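Local coordinates for protein PlyP35 (Listeria phage P35, PDB 6S3Y) that probably binds the Listeria cell wall through its C-terminal domain, made of two related SH3-like units, and probably directs the enzyme's catalytic part there, at residues L23-V28 with P132-D137. Numbering follows the deposited sequence.
Sequences LNSKSV and PRYMFD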
# COMPACT_ATOMS: atom_id res chain seq x y z
N LEU A 23 2.68 6.53 5.85
CA LEU A 23 2.05 7.42 6.87
C LEU A 23 1.94 8.84 6.29
O LEU A 23 2.95 9.30 5.69
CB LEU A 23 2.91 7.41 8.14
CG LEU A 23 2.48 8.35 9.27
CD1 LEU A 23 1.21 7.90 9.92
CD2 LEU A 23 3.56 8.52 10.33
N ASN A 24 0.80 9.51 6.49
CA ASN A 24 0.58 10.94 6.15
C ASN A 24 0.77 11.14 4.64
O ASN A 24 1.37 12.15 4.25
CB ASN A 24 1.52 11.89 6.93
CG ASN A 24 1.25 11.86 8.42
OD1 ASN A 24 0.11 11.74 8.85
ND2 ASN A 24 2.31 11.92 9.21
N SER A 25 0.32 10.19 3.83
CA SER A 25 0.35 10.28 2.35
C SER A 25 -1.05 10.00 1.81
O SER A 25 -1.82 9.30 2.45
CB SER A 25 1.39 9.35 1.76
OG SER A 25 1.07 7.98 2.01
N LYS A 26 -1.36 10.59 0.67
CA LYS A 26 -2.64 10.40 -0.07
C LYS A 26 -2.35 9.53 -1.28
O LYS A 26 -1.25 9.63 -1.83
CB LYS A 26 -3.22 11.74 -0.50
CG LYS A 26 -3.77 12.58 0.64
CD LYS A 26 -3.94 14.02 0.31
CE LYS A 26 -4.71 14.73 1.41
NZ LYS A 26 -5.06 16.11 0.99
N SER A 27 -3.31 8.73 -1.70
CA SER A 27 -3.20 7.89 -2.91
C SER A 27 -3.40 8.78 -4.14
O SER A 27 -4.45 9.40 -4.27
CB SER A 27 -4.17 6.74 -2.87
OG SER A 27 -3.81 5.84 -1.83
N VAL A 28 -2.40 8.87 -4.99
CA VAL A 28 -2.55 9.46 -6.36
C VAL A 28 -3.30 8.43 -7.22
O VAL A 28 -4.21 8.84 -7.95
CB VAL A 28 -1.18 9.83 -6.94
CG1 VAL A 28 -1.30 10.28 -8.37
CG2 VAL A 28 -0.51 10.90 -6.10
N PRO A 132 -3.43 1.09 8.21
CA PRO A 132 -4.21 2.31 7.96
C PRO A 132 -5.47 2.02 7.14
O PRO A 132 -5.51 1.04 6.38
CB PRO A 132 -3.20 3.18 7.20
CG PRO A 132 -2.35 2.17 6.45
CD PRO A 132 -2.23 0.99 7.37
N ARG A 133 -6.48 2.88 7.30
CA ARG A 133 -7.83 2.73 6.70
C ARG A 133 -7.75 2.47 5.20
O ARG A 133 -8.55 1.65 4.69
CB ARG A 133 -8.67 3.98 6.98
CG ARG A 133 -10.12 3.87 6.52
CD ARG A 133 -10.86 2.71 7.15
NE ARG A 133 -12.20 2.54 6.59
CZ ARG A 133 -12.46 1.94 5.44
NH1 ARG A 133 -11.49 1.38 4.73
NH2 ARG A 133 -13.70 1.92 5.01
N TYR A 134 -6.81 3.11 4.50
CA TYR A 134 -6.79 3.15 3.01
C TYR A 134 -6.37 1.81 2.42
O TYR A 134 -6.47 1.64 1.22
CB TYR A 134 -5.95 4.33 2.48
CG TYR A 134 -4.46 4.24 2.68
CD1 TYR A 134 -3.66 3.55 1.78
CD2 TYR A 134 -3.82 4.92 3.70
CE1 TYR A 134 -2.29 3.48 1.93
CE2 TYR A 134 -2.44 4.87 3.85
CZ TYR A 134 -1.68 4.13 2.98
OH TYR A 134 -0.32 4.10 3.12
N MSE A 135 -5.93 0.85 3.24
CA MSE A 135 -5.44 -0.41 2.68
C MSE A 135 -6.50 -1.52 2.70
O MSE A 135 -6.20 -2.63 2.25
CB MSE A 135 -4.18 -0.88 3.40
CG MSE A 135 -3.00 0.02 3.15
SE MSE A 135 -1.35 -0.66 3.90
CE MSE A 135 -0.08 0.03 2.67
N PHE A 136 -7.71 -1.23 3.17
CA PHE A 136 -8.72 -2.28 3.25
C PHE A 136 -10.13 -1.73 2.98
O PHE A 136 -10.38 -0.50 3.08
CB PHE A 136 -8.68 -2.99 4.61
CG PHE A 136 -9.01 -2.13 5.81
CD1 PHE A 136 -10.33 -1.90 6.18
CD2 PHE A 136 -8.01 -1.59 6.60
CE1 PHE A 136 -10.62 -1.14 7.31
CE2 PHE A 136 -8.31 -0.83 7.72
CZ PHE A 136 -9.61 -0.59 8.08
N ASP A 137 -11.05 -2.65 2.68
CA ASP A 137 -12.50 -2.38 2.58
C ASP A 137 -13.24 -3.07 3.75
O ASP A 137 -12.75 -4.08 4.26
CB ASP A 137 -13.04 -2.82 1.23
CG ASP A 137 -12.61 -1.92 0.07
OD1 ASP A 137 -12.54 -0.66 0.27
OD2 ASP A 137 -12.34 -2.48 -1.00
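Tyr134 sits in the middle of the short 3-10 turn, residues 133-135, that leads from strand 128-132 into the last strand, 136-137, an arrangement familiar from SH3-like folds. Its ring meets Ser25 and Ser27, where the loop after strand 6-17 runs into strand 27-32. The turn is closed by a backbone bond from Met135 N to Pro132 O (3.2 Å); Met135 is present as selenomethionine.

With chi1 at 70°, CG of Tyr134 lies between the backbone N and C, and the ring runs out from the turn to the loop. The two serines meet different parts of it. Ser27 OG approaches CD1 of Tyr134 obliquely, at 4.3 Å, whereas Ser25 OG stands 4.3 Å from Tyr134 OH at the far end of the ring, too far for a bond. These hydroxyls bond to other residues instead: Tyr134 OH donates to the carbonyl of Phe22, Ser25 OG donates to that of Gln21, and Ser27 OG donates to Gln17 OE1 and also bonds Gln30 NE2. Gln17 also gives its NE2 to Ser25 OG, so one amide bridges both serines, and the Tyr134 side chain also rests on Gln17.

The touch between the two segments is therefore light, burying 111 Å². Because the hydroxyls of Ser25, Ser27 and Tyr134 spend their hydrogen bonds on Gln21, Gln17, Gln30 and Phe22, what remains between the serines and the tyrosine ring is loose van der Waals contact.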